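Side-chain contacts in hypothetical protein (Porphyromonas gingivalis W83, PDB 2P3P), which is of unknown function but belongs to the DUF3256 family, is probably a membrane protein and can bind magnesium: residues Ile107-Thr112 with Leu117-Phe122; Ile82-Asp87 with Tyr195-Gly200; Arg65-Ile70 with Leu159-Asp164. All coordinates share one frame; numbering follows the deposited sequence.

How the contacts relate
All three contacts reach the seven-stranded antiparallel sheet. Contact 1 lies at one edge of it, at strands 104-111 and 116-117. Contacts 2 and 3 start from neighbouring strands, 77-84 and 67-72, and join them to the C-terminal four-stranded sheet. Contacts 1 and 2 touch, with centres 12 Å apart: F122 CD1 lies 3.6 Å from W197 CH2. Contacts 2 and 3 have centres 14 Å apart and meet at D164, whose O lies 2.8 Å from W197 N, a probable hydrogen bond. Contacts 1 and 3 do not touch; their nearest atoms are about 7 Å apart. All three lie away from S149, a magnesium-binding residue of this protein, which holds no magnesium in this model.

Contact 1: residues Ile107-Thr112 with Leu117-Phe122; sequences IDFYTT and LKTDRF
F109 and F122 form the aromatic part of this contact. Their rings make an offset stack, with centroids 4.6 Å apart and planes tilted by 28°. F122 also offers its CB to the F109 ring. That carbon sits over one face, 3.7 Å from the centroid, in a CH-pi contact displaced toward the CZ side. The other end of F109 is overlapped by F122 CD2, which comes 3.6 Å from F109 CG. T119 CG2 stands at the edge of the F109 ring, near its plane.

The aliphatic part lies further along the strand. L117 turns CG away from its own carbonyl carbon (chi1 -58°), and its two methyls reach past Y110 to T111. L117 CD1 rests on the backbone between Y110 and T111. L117 CD2 meets T111 CG2 at 3.7 Å, the two side chains crossing at about a right angle. The hydroxyl of T111 is engaged elsewhere, by the backbone N of E113 and K115 in the connecting turn.

The polar part is mostly backbone. L117 N gives a hydrogen bond to F109 O at 2.9 Å. Water 1 joins the same two residues a second time: it accepts from F109 N and donates to L117 O at 2.7 Å. T119 OG1 is also bonded to this water and lies 3.0 Å from I107 O. One water thus ties two backbone groups and a hydroxyl together.

The arrangement is the last beta hairpin of an up-and-down antiparallel meander. Its second arm, strand 116-117, is very short, and the chain then folds back so that F122 packs on the face of the sheet bearing F109.

Contact 2: residues Ile82-Asp87 with Tyr195-Gly200; sequences ILPFSD and YRWQSG
P84 O is gripped twice. W197 NE1 donates to it at 2.9 Å, and water 2 donates to it at 2.8 Å. The indole bond is nearly straight, with an N-H...O angle of 173°, and the oxygen lies in the plane of the indole at its edge. The donor is tilted 32° from the carbonyl plane. Water 2 also accepts from G200 N. The carbonyl therefore reaches both W197 and the turn that follows it, once directly and once through the water.

W197 lays its indole against L83. L83 CD1 stands over one face of the six-membered ring, 3.7 Å from its centroid, a CH-pi contact. L83 CB lies on the pyrrole side of this, 3.8 Å from W197 CE2. The indole gets there because W197 CG is anti to the backbone N (chi1 -175°), which carries the ring from its own strand toward strand 77-84.

This contact joins two antiparallel sheets. L83 and P84 lie at the end of strand 77-84 of the seven-stranded meander, while W197 belongs to strand 193-197 of the four-stranded sheet. Between these segments they meet by a side chain on a backbone carbonyl, by apolar contacts and by a water, with no direct backbone-to-backbone bond. F202, on the neighbouring strand of the smaller sheet, sets its ring edge-to-face with W197, and L83 also touches C93 and F202.

The proline ring adds a smaller apolar contact. P84 CD comes 4.0 Å from W197 CD1, beside the N-H that P84 O receives. G200 lies on the indole face opposite L83, with its carbonyl carbon 3.5 Å above the ring plane.

Contact 3: residues Arg65-Ile70 with Leu159-Asp164; sequences RNFIRI and LSEESD
E161 reaches across to F67 and R69. This joins the loop between strands 155-159 and 165-170 of the four-stranded sheet to strand 67-72 of the seven-stranded one. E161 CB lies over one face of the F67 ring, near its rim, 3.7 Å from F67 CD2. The next atom, CG, is more central: it stands 3.9 Å from the ring centroid and almost on the ring normal, a CH-pi contact. F67 presents this face with CG between its backbone N and carbonyl carbon (chi1 66°). Beyond CG the glutamate runs on extended over the ring. Its carboxylate carbon passes above the CZ end, and OE1 comes 3.6 Å from F67 CZ.

The tip turns to R69. E161 OE2 takes a hydrogen bond from R69 NH2 at 3.0 Å, part of a salt bridge. The bond is bent, at 146°. It arrives on the anti side of the oxygen and out of the carboxylate plane. Water 3 forms a second link: it accepts from R69 NE at 2.9 Å and gives a weak bond to E161 OE2. The other terminal nitrogen, R69 NH1, is paired with E77.

Next to E161, S160 OG accepts from two backbone N-H groups: the bond from E162 N makes an ST turn and that from S163 N an ST motif.

R69 therefore stands between two carboxylates, E161 and E77. Its positive charge would be expected to favour the ionised form of E161. The bridge uses one oxygen and one nitrogen, with the two planar groups 69° apart. It is not a two-pronged pair, and the glutamate combines this charge contact at its tip with an apolar contact along its stem.

Contact 1: residues Ile107-Thr112 with Leu117-Phe122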
loop_
_atom_site.group_PDB
_atom_site.type_symbol
_atom_site.label_atom_id
_atom_site.label_comp_id
_atom_site.label_asym_id
_atom_site.label_seq_id
_atom_site.Cartn_x
_atom_site.Cartn_y
_atom_site.Cartn_z
ATOM N N ILE A 107 -4.532 3.229 1.141
ATOM C CA ILE A 107 -4.506 2.387 2.339
ATOM C C ILE A 107 -5.963 2.282 2.847
ATOM O O ILE A 107 -6.635 3.311 3.114
ATOM C CB ILE A 107 -3.614 2.962 3.452
ATOM C CG1 ILE A 107 -2.224 3.318 2.954
ATOM C CG2 ILE A 107 -3.478 1.941 4.600
ATOM C CD1 ILE A 107 -1.375 3.960 4.022
ATOM N N ASP A 108 -6.449 1.036 2.931
ATOM C CA ASP A 108 -7.755 0.715 3.469
ATOM C C ASP A 108 -7.562 -0.045 4.797
ATOM O O ASP A 108 -6.581 -0.756 4.994
ATOM C CB ASP A 108 -8.555 -0.134 2.448
ATOM C CG ASP A 108 -8.877 0.619 1.189
ATOM O OD1 ASP A 108 -9.329 1.780 1.317
ATOM O OD2 ASP A 108 -8.682 0.067 0.082
ATOM N N PHE A 109 -8.496 0.159 5.718
ATOM C CA PHE A 109 -8.577 -0.612 6.969
ATOM C C PHE A 109 -9.900 -1.301 7.102
ATOM O O PHE A 109 -10.937 -0.746 6.703
ATOM C CB PHE A 109 -8.328 0.259 8.176
ATOM C CG PHE A 109 -6.919 0.735 8.278
ATOM C CD1 PHE A 109 -6.005 0.099 9.102
ATOM C CD2 PHE A 109 -6.513 1.845 7.535
ATOM C CE1 PHE A 109 -4.717 0.579 9.186
ATOM C CE2 PHE A 109 -5.221 2.334 7.623
ATOM C CZ PHE A 109 -4.341 1.716 8.429
ATOM N N TYR A 110 -9.864 -2.537 7.625
ATOM C CA TYR A 110 -11.069 -3.323 7.902
ATOM C C TYR A 110 -10.997 -3.938 9.277
ATOM O O TYR A 110 -9.894 -4.185 9.819
ATOM C CB TYR A 110 -11.250 -4.479 6.926
ATOM C CG TYR A 110 -11.355 -4.129 5.493
ATOM C CD1 TYR A 110 -12.579 -4.082 4.849
ATOM C CD2 TYR A 110 -10.220 -3.902 4.766
ATOM C CE1 TYR A 110 -12.646 -3.771 3.480
ATOM C CE2 TYR A 110 -10.263 -3.629 3.458
ATOM C CZ TYR A 110 -11.450 -3.572 2.801
ATOM O OH TYR A 110 -11.344 -3.266 1.455
ATOM N N THR A 111 -12.151 -4.263 9.829
ATOM C CA THR A 111 -12.157 -5.216 10.948
ATOM C C THR A 111 -11.750 -6.603 10.432
ATOM O O THR A 111 -11.717 -6.845 9.225
ATOM C CB THR A 111 -13.535 -5.329 11.611
ATOM O OG1 THR A 111 -14.433 -5.996 10.709
ATOM C CG2 THR A 111 -14.102 -3.931 11.968
ATOM N N THR A 112 -11.447 -7.528 11.338
ATOM C CA THR A 112 -11.117 -8.908 10.912
ATOM C C THR A 112 -12.312 -9.649 10.280
ATOM O O THR A 112 -12.149 -10.727 9.700
ATOM C CB THR A 112 -10.483 -9.714 12.044
ATOM O OG1 THR A 112 -11.234 -9.538 13.250
ATOM C CG2 THR A 112 -9.050 -9.259 12.327
ATOM N N LEU A 117 -13.431 0.308 7.797
ATOM C CA LEU A 117 -13.207 1.312 8.798
ATOM C C LEU A 117 -12.791 2.597 8.102
ATOM O O LEU A 117 -12.362 2.584 6.964
ATOM C CB LEU A 117 -12.219 0.828 9.821
ATOM C CG LEU A 117 -12.594 -0.463 10.576
ATOM C CD1 LEU A 117 -11.398 -0.972 11.429
ATOM C CD2 LEU A 117 -13.856 -0.252 11.445
ATOM N N LYS A 118 -12.975 3.720 8.781
ATOM C CA LYS A 118 -12.563 4.992 8.212
ATOM C C LYS A 118 -11.047 5.053 8.367
ATOM O O LYS A 118 -10.516 4.903 9.461
ATOM C CB LYS A 118 -13.269 6.183 8.869
ATOM C CG LYS A 118 -12.491 6.912 9.971
ATOM C CD LYS A 118 -13.211 8.178 10.438
ATOM C CE LYS A 118 -12.512 8.790 11.652
ATOM N NZ LYS A 118 -12.446 10.296 11.614
ATOM N N THR A 119 -10.364 5.224 7.246
ATOM C CA THR A 119 -8.911 5.345 7.227
ATOM C C THR A 119 -8.332 6.495 8.092
ATOM O O THR A 119 -7.306 6.285 8.703
ATOM C CB THR A 119 -8.401 5.405 5.746
ATOM O OG1 THR A 119 -8.788 4.206 5.046
ATOM C CG2 THR A 119 -6.869 5.529 5.658
ATOM N N ASP A 120 -9.010 7.654 8.207
ATOM C CA ASP A 120 -8.421 8.868 8.873
ATOM C C ASP A 120 -8.010 8.562 10.300
ATOM O O ASP A 120 -7.184 9.250 10.908
ATOM C CB ASP A 120 -9.402 10.063 9.044
ATOM C CG ASP A 120 -10.447 10.198 7.952
ATOM O OD1 ASP A 120 -10.786 9.210 7.249
ATOM O OD2 ASP A 120 -10.972 11.335 7.838
ATOM N N ARG A 121 -8.690 7.594 10.880
ATOM C CA ARG A 121 -8.465 7.273 12.263
ATOM C C ARG A 121 -7.051 6.703 12.484
ATOM O O ARG A 121 -6.428 6.914 13.536
ATOM C CB ARG A 121 -9.496 6.240 12.685
ATOM C CG ARG A 121 -9.653 6.167 14.150
ATOM C CD ARG A 121 -10.093 4.785 14.580
ATOM N NE ARG A 121 -9.702 4.616 15.970
ATOM C CZ ARG A 121 -10.388 3.959 16.886
ATOM N NH1 ARG A 121 -11.547 3.390 16.594
ATOM N NH2 ARG A 121 -9.904 3.898 18.109
ATOM N N PHE A 122 -6.576 5.958 11.490
ATOM C CA PHE A 122 -5.326 5.227 11.568
ATOM C C PHE A 122 -4.181 5.824 10.770
ATOM O O PHE A 122 -3.002 5.483 10.975
ATOM C CB PHE A 122 -5.579 3.811 11.017
ATOM C CG PHE A 122 -6.728 3.129 11.647
ATOM C CD1 PHE A 122 -6.630 2.658 12.923
ATOM C CD2 PHE A 122 -7.923 2.974 10.969
ATOM C CE1 PHE A 122 -7.704 1.982 13.534
ATOM C CE2 PHE A 122 -8.981 2.312 11.558
ATOM C CZ PHE A 122 -8.868 1.821 12.842
HETATM O O HOH W 1 -10.574 2.098 5.009
#

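Contact 2: residues Ile82-Asp87 with Tyr195-Gly200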
loop_
_atom_site.group_PDB
_atom_site.type_symbol
_atom_site.label_atom_id
_atom_site.label_comp_id
_atom_site.label_asym_id
_atom_site.label_seq_id
_atom_site.Cartn_x
_atom_site.Cartn_y
_atom_site.Cartn_z
ATOM N N ILE A 82 -2.318 -8.122 9.023
ATOM C CA ILE A 82 -2.955 -7.832 10.296
ATOM C C ILE A 82 -2.049 -6.867 11.078
ATOM O O ILE A 82 -0.843 -7.025 11.132
ATOM C CB ILE A 82 -3.154 -9.133 11.156
ATOM C CG1 ILE A 82 -4.022 -10.114 10.423
ATOM C CG2 ILE A 82 -3.951 -8.836 12.455
ATOM C CD1 ILE A 82 -5.428 -9.620 10.288
ATOM N N LEU A 83 -2.669 -5.915 11.741
ATOM C CA LEU A 83 -2.015 -5.018 12.691
ATOM C C LEU A 83 -2.759 -5.095 14.024
ATOM O O LEU A 83 -4.000 -5.237 14.088
ATOM C CB LEU A 83 -2.016 -3.570 12.198
ATOM C CG LEU A 83 -1.392 -3.245 10.849
ATOM C CD1 LEU A 83 -1.649 -1.784 10.452
ATOM C CD2 LEU A 83 0.077 -3.572 10.912
ATOM N N PRO A 84 -2.010 -5.038 15.116
ATOM C CA PRO A 84 -2.666 -5.172 16.412
ATOM C C PRO A 84 -3.420 -3.925 16.793
ATOM O O PRO A 84 -2.828 -2.860 16.804
ATOM C CB PRO A 84 -1.495 -5.375 17.383
ATOM C CG PRO A 84 -0.307 -4.862 16.730
ATOM C CD PRO A 84 -0.541 -4.896 15.234
ATOM N N PHE A 85 -4.699 -4.062 17.136
ATOM C CA PHE A 85 -5.463 -2.906 17.616
ATOM C C PHE A 85 -5.294 -2.798 19.117
ATOM O O PHE A 85 -5.166 -1.703 19.681
ATOM C CB PHE A 85 -6.955 -2.952 17.215
ATOM C CG PHE A 85 -7.667 -1.728 17.620
ATOM C CD1 PHE A 85 -7.569 -0.564 16.862
ATOM C CD2 PHE A 85 -8.350 -1.699 18.826
ATOM C CE1 PHE A 85 -8.182 0.619 17.294
ATOM C CE2 PHE A 85 -8.943 -0.521 19.272
ATOM C CZ PHE A 85 -8.874 0.623 18.519
ATOM N N SER A 86 -5.364 -3.936 19.786
ATOM C CA SER A 86 -4.871 -4.069 21.140
ATOM C C SER A 86 -3.937 -5.273 21.183
ATOM O O SER A 86 -3.512 -5.768 20.147
ATOM C CB SER A 86 -6.038 -4.273 22.097
ATOM O OG SER A 86 -6.608 -5.542 21.919
ATOM N N ASP A 87 -3.631 -5.754 22.379
ATOM C CA ASP A 87 -2.829 -6.980 22.533
ATOM C C ASP A 87 -3.746 -8.230 22.439
ATOM O O ASP A 87 -3.257 -9.343 22.336
ATOM C CB ASP A 87 -2.055 -6.940 23.849
ATOM C CG ASP A 87 -2.952 -6.654 25.021
ATOM O OD1 ASP A 87 -4.165 -6.828 24.830
ATOM O OD2 ASP A 87 -2.478 -6.253 26.111
ATOM N N TYR A 195 6.799 5.716 8.916
ATOM C CA TYR A 195 5.761 5.724 9.939
ATOM C C TYR A 195 5.772 4.369 10.671
ATOM O O TYR A 195 6.057 3.311 10.102
ATOM C CB TYR A 195 4.399 5.944 9.258
ATOM C CG TYR A 195 4.122 7.350 8.721
ATOM C CD1 TYR A 195 3.251 8.187 9.395
ATOM C CD2 TYR A 195 4.662 7.805 7.494
ATOM C CE1 TYR A 195 2.996 9.461 8.947
ATOM C CE2 TYR A 195 4.404 9.076 7.017
ATOM C CZ TYR A 195 3.556 9.910 7.721
ATOM O OH TYR A 195 3.277 11.196 7.288
ATOM N N ARG A 196 5.427 4.422 11.936
ATOM C CA ARG A 196 5.409 3.256 12.787
ATOM C C ARG A 196 4.009 3.169 13.397
ATOM O O ARG A 196 3.419 4.166 13.813
ATOM C CB ARG A 196 6.480 3.384 13.882
ATOM C CG ARG A 196 6.691 2.111 14.645
ATOM C CD ARG A 196 7.911 2.196 15.577
ATOM N NE ARG A 196 7.810 1.114 16.539
ATOM C CZ ARG A 196 8.297 1.123 17.785
ATOM N NH1 ARG A 196 8.960 2.176 18.269
ATOM N NH2 ARG A 196 8.127 0.049 18.564
ATOM N N TRP A 197 3.481 1.962 13.436
ATOM C CA TRP A 197 2.198 1.682 14.073
ATOM C C TRP A 197 2.385 1.671 15.584
ATOM O O TRP A 197 3.157 0.870 16.135
ATOM C CB TRP A 197 1.708 0.339 13.599
ATOM C CG TRP A 197 0.345 -0.069 14.052
ATOM C CD1 TRP A 197 0.054 -0.985 14.991
ATOM C CD2 TRP A 197 -0.917 0.374 13.518
ATOM N NE1 TRP A 197 -1.292 -1.148 15.084
ATOM C CE2 TRP A 197 -1.914 -0.343 14.179
ATOM C CE3 TRP A 197 -1.281 1.256 12.512
ATOM C CZ2 TRP A 197 -3.285 -0.156 13.913
ATOM C CZ3 TRP A 197 -2.642 1.453 12.255
ATOM C CH2 TRP A 197 -3.611 0.753 12.952
ATOM N N GLN A 198 1.694 2.581 16.244
ATOM C CA GLN A 198 1.873 2.782 17.653
ATOM C C GLN A 198 0.489 3.073 18.189
ATOM O O GLN A 198 -0.136 4.065 17.801
ATOM C CB GLN A 198 2.835 3.954 17.912
ATOM C CG GLN A 198 4.292 3.673 17.508
ATOM C CD GLN A 198 5.209 4.908 17.496
ATOM O OE1 GLN A 198 4.781 6.032 17.767
ATOM N NE2 GLN A 198 6.488 4.692 17.196
ATOM N N SER A 199 0.010 2.179 19.050
ATOM C CA SER A 199 -1.289 2.311 19.695
ATOM C C SER A 199 -2.397 2.641 18.693
ATOM O O SER A 199 -3.091 3.666 18.804
ATOM C CB SER A 199 -1.226 3.364 20.807
ATOM O OG SER A 199 -1.004 4.659 20.267
ATOM N N GLY A 200 -2.532 1.757 17.714
ATOM C CA GLY A 200 -3.670 1.758 16.818
ATOM C C GLY A 200 -3.652 2.850 15.765
ATOM O O GLY A 200 -4.718 3.209 15.273
HETATM O O HOH W 2 -1.542 -0.823 18.272
#

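Contact 3: residues Arg65-Ile70 with Leu159-Asp164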
loop_
_atom_site.group_PDB
_atom_site.type_symbol
_atom_site.label_atom_id
_atom_site.label_comp_id
_atom_site.label_asym_id
_atom_site.label_seq_id
_atom_site.Cartn_x
_atom_site.Cartn_y
_atom_site.Cartn_z
ATOM N N ARG A 65 2.231 -16.331 6.322
ATOM C CA ARG A 65 1.439 -16.260 7.564
ATOM C C ARG A 65 1.236 -14.828 8.049
ATOM O O ARG A 65 0.240 -14.532 8.732
ATOM C CB ARG A 65 2.090 -17.095 8.686
ATOM C CG ARG A 65 1.178 -17.313 9.901
ATOM C CD ARG A 65 1.936 -17.786 11.124
ATOM N NE ARG A 65 1.034 -18.116 12.230
ATOM C CZ ARG A 65 0.325 -19.236 12.306
ATOM N NH1 ARG A 65 0.437 -20.173 11.367
ATOM N NH2 ARG A 65 -0.459 -19.446 13.359
ATOM N N ASN A 66 2.197 -13.961 7.740
ATOM C CA ASN A 66 2.144 -12.565 8.160
ATOM C C ASN A 66 1.904 -11.512 7.101
ATOM O O ASN A 66 1.759 -10.343 7.447
ATOM C CB ASN A 66 3.393 -12.225 8.959
ATOM C CG ASN A 66 3.476 -13.047 10.232
ATOM O OD1 ASN A 66 4.485 -13.692 10.490
ATOM N ND2 ASN A 66 2.399 -13.043 11.015
ATOM N N PHE A 67 1.818 -11.902 5.842
ATOM C CA PHE A 67 1.433 -10.943 4.794
ATOM C C PHE A 67 1.037 -11.697 3.508
ATOM O O PHE A 67 1.516 -12.822 3.253
ATOM C CB PHE A 67 2.609 -10.000 4.495
ATOM C CG PHE A 67 3.809 -10.707 3.880
ATOM C CD1 PHE A 67 3.909 -10.845 2.498
ATOM C CD2 PHE A 67 4.833 -11.199 4.669
ATOM C CE1 PHE A 67 4.964 -11.501 1.928
ATOM C CE2 PHE A 67 5.933 -11.888 4.058
ATOM C CZ PHE A 67 5.976 -12.015 2.721
ATOM N N ILE A 68 0.167 -11.078 2.716
ATOM C CA ILE A 68 -0.198 -11.556 1.395
ATOM C C ILE A 68 0.044 -10.397 0.407
ATOM O O ILE A 68 -0.409 -9.272 0.641
ATOM C CB ILE A 68 -1.684 -11.993 1.368
ATOM C CG1 ILE A 68 -1.846 -13.257 2.243
ATOM C CG2 ILE A 68 -2.192 -12.139 -0.072
ATOM C CD1 ILE A 68 -3.230 -13.612 2.533
ATOM N N ARG A 69 0.743 -10.697 -0.691
ATOM C CA ARG A 69 1.033 -9.702 -1.717
ATOM C C ARG A 69 0.553 -10.277 -3.021
ATOM O O ARG A 69 0.977 -11.382 -3.423
ATOM C CB ARG A 69 2.532 -9.364 -1.763
ATOM C CG ARG A 69 2.885 -8.208 -2.752
ATOM C CD ARG A 69 4.394 -7.973 -2.874
ATOM N NE ARG A 69 5.134 -7.621 -1.661
ATOM C CZ ARG A 69 5.211 -6.412 -1.121
ATOM N NH1 ARG A 69 4.498 -5.369 -1.575
ATOM N NH2 ARG A 69 5.954 -6.258 -0.044
ATOM N N ILE A 70 -0.377 -9.563 -3.631
ATOM C CA ILE A 70 -0.997 -9.945 -4.876
ATOM C C ILE A 70 -0.663 -8.938 -6.007
ATOM O O ILE A 70 -0.749 -7.717 -5.816
ATOM C CB ILE A 70 -2.507 -10.007 -4.661
ATOM C CG1 ILE A 70 -2.834 -10.827 -3.399
ATOM C CG2 ILE A 70 -3.170 -10.621 -5.817
ATOM C CD1 ILE A 70 -4.299 -10.904 -3.108
ATOM N N LEU A 159 4.138 -1.067 2.963
ATOM C CA LEU A 159 4.042 -1.602 4.343
ATOM C C LEU A 159 5.091 -2.701 4.511
ATOM O O LEU A 159 5.272 -3.582 3.633
ATOM C CB LEU A 159 2.611 -2.133 4.541
ATOM C CG LEU A 159 2.259 -2.725 5.879
ATOM C CD1 LEU A 159 2.431 -1.704 6.996
ATOM C CD2 LEU A 159 0.802 -3.229 5.768
ATOM N N SER A 160 5.834 -2.652 5.615
ATOM C CA SER A 160 6.779 -3.720 5.930
ATOM C C SER A 160 6.121 -5.100 6.024
ATOM O O SER A 160 4.957 -5.264 6.446
ATOM C CB SER A 160 7.548 -3.432 7.229
ATOM O OG SER A 160 8.499 -4.489 7.531
ATOM N N GLU A 161 6.881 -6.107 5.616
ATOM C CA GLU A 161 6.479 -7.493 5.759
ATOM C C GLU A 161 6.669 -8.006 7.177
ATOM O O GLU A 161 6.076 -9.000 7.550
ATOM C CB GLU A 161 7.273 -8.389 4.800
ATOM C CG GLU A 161 6.943 -8.055 3.341
ATOM C CD GLU A 161 7.997 -8.456 2.343
ATOM O OE1 GLU A 161 8.639 -9.532 2.518
ATOM O OE2 GLU A 161 8.143 -7.711 1.334
ATOM N N GLU A 162 7.555 -7.373 7.932
ATOM C CA GLU A 162 8.046 -7.970 9.165
ATOM C C GLU A 162 7.939 -7.113 10.426
ATOM O O GLU A 162 8.139 -7.646 11.508
ATOM C CB GLU A 162 9.497 -8.396 8.979
ATOM C CG GLU A 162 9.834 -8.610 7.524
ATOM C CD GLU A 162 11.208 -9.134 7.317
ATOM O OE1 GLU A 162 11.968 -9.265 8.320
ATOM O OE2 GLU A 162 11.527 -9.411 6.134
ATOM N N SER A 163 7.745 -5.807 10.283
ATOM C CA SER A 163 7.475 -4.946 11.430
ATOM C C SER A 163 6.238 -4.132 11.144
ATOM O O SER A 163 5.784 -4.074 9.992
ATOM C CB SER A 163 8.645 -4.003 11.740
ATOM O OG SER A 163 9.893 -4.644 11.599
ATOM N N ASP A 164 5.711 -3.481 12.185
ATOM C CA ASP A 164 4.515 -2.650 12.036
ATOM C C ASP A 164 4.965 -1.206 11.666
ATOM O O ASP A 164 4.813 -0.231 12.410
ATOM C CB ASP A 164 3.593 -2.732 13.285
ATOM C CG ASP A 164 3.122 -4.165 13.615
ATOM O OD1 ASP A 164 3.164 -5.051 12.729
ATOM O OD2 ASP A 164 2.658 -4.400 14.776
HETATM O O HOH W 3 7.169 -9.553 -0.984
#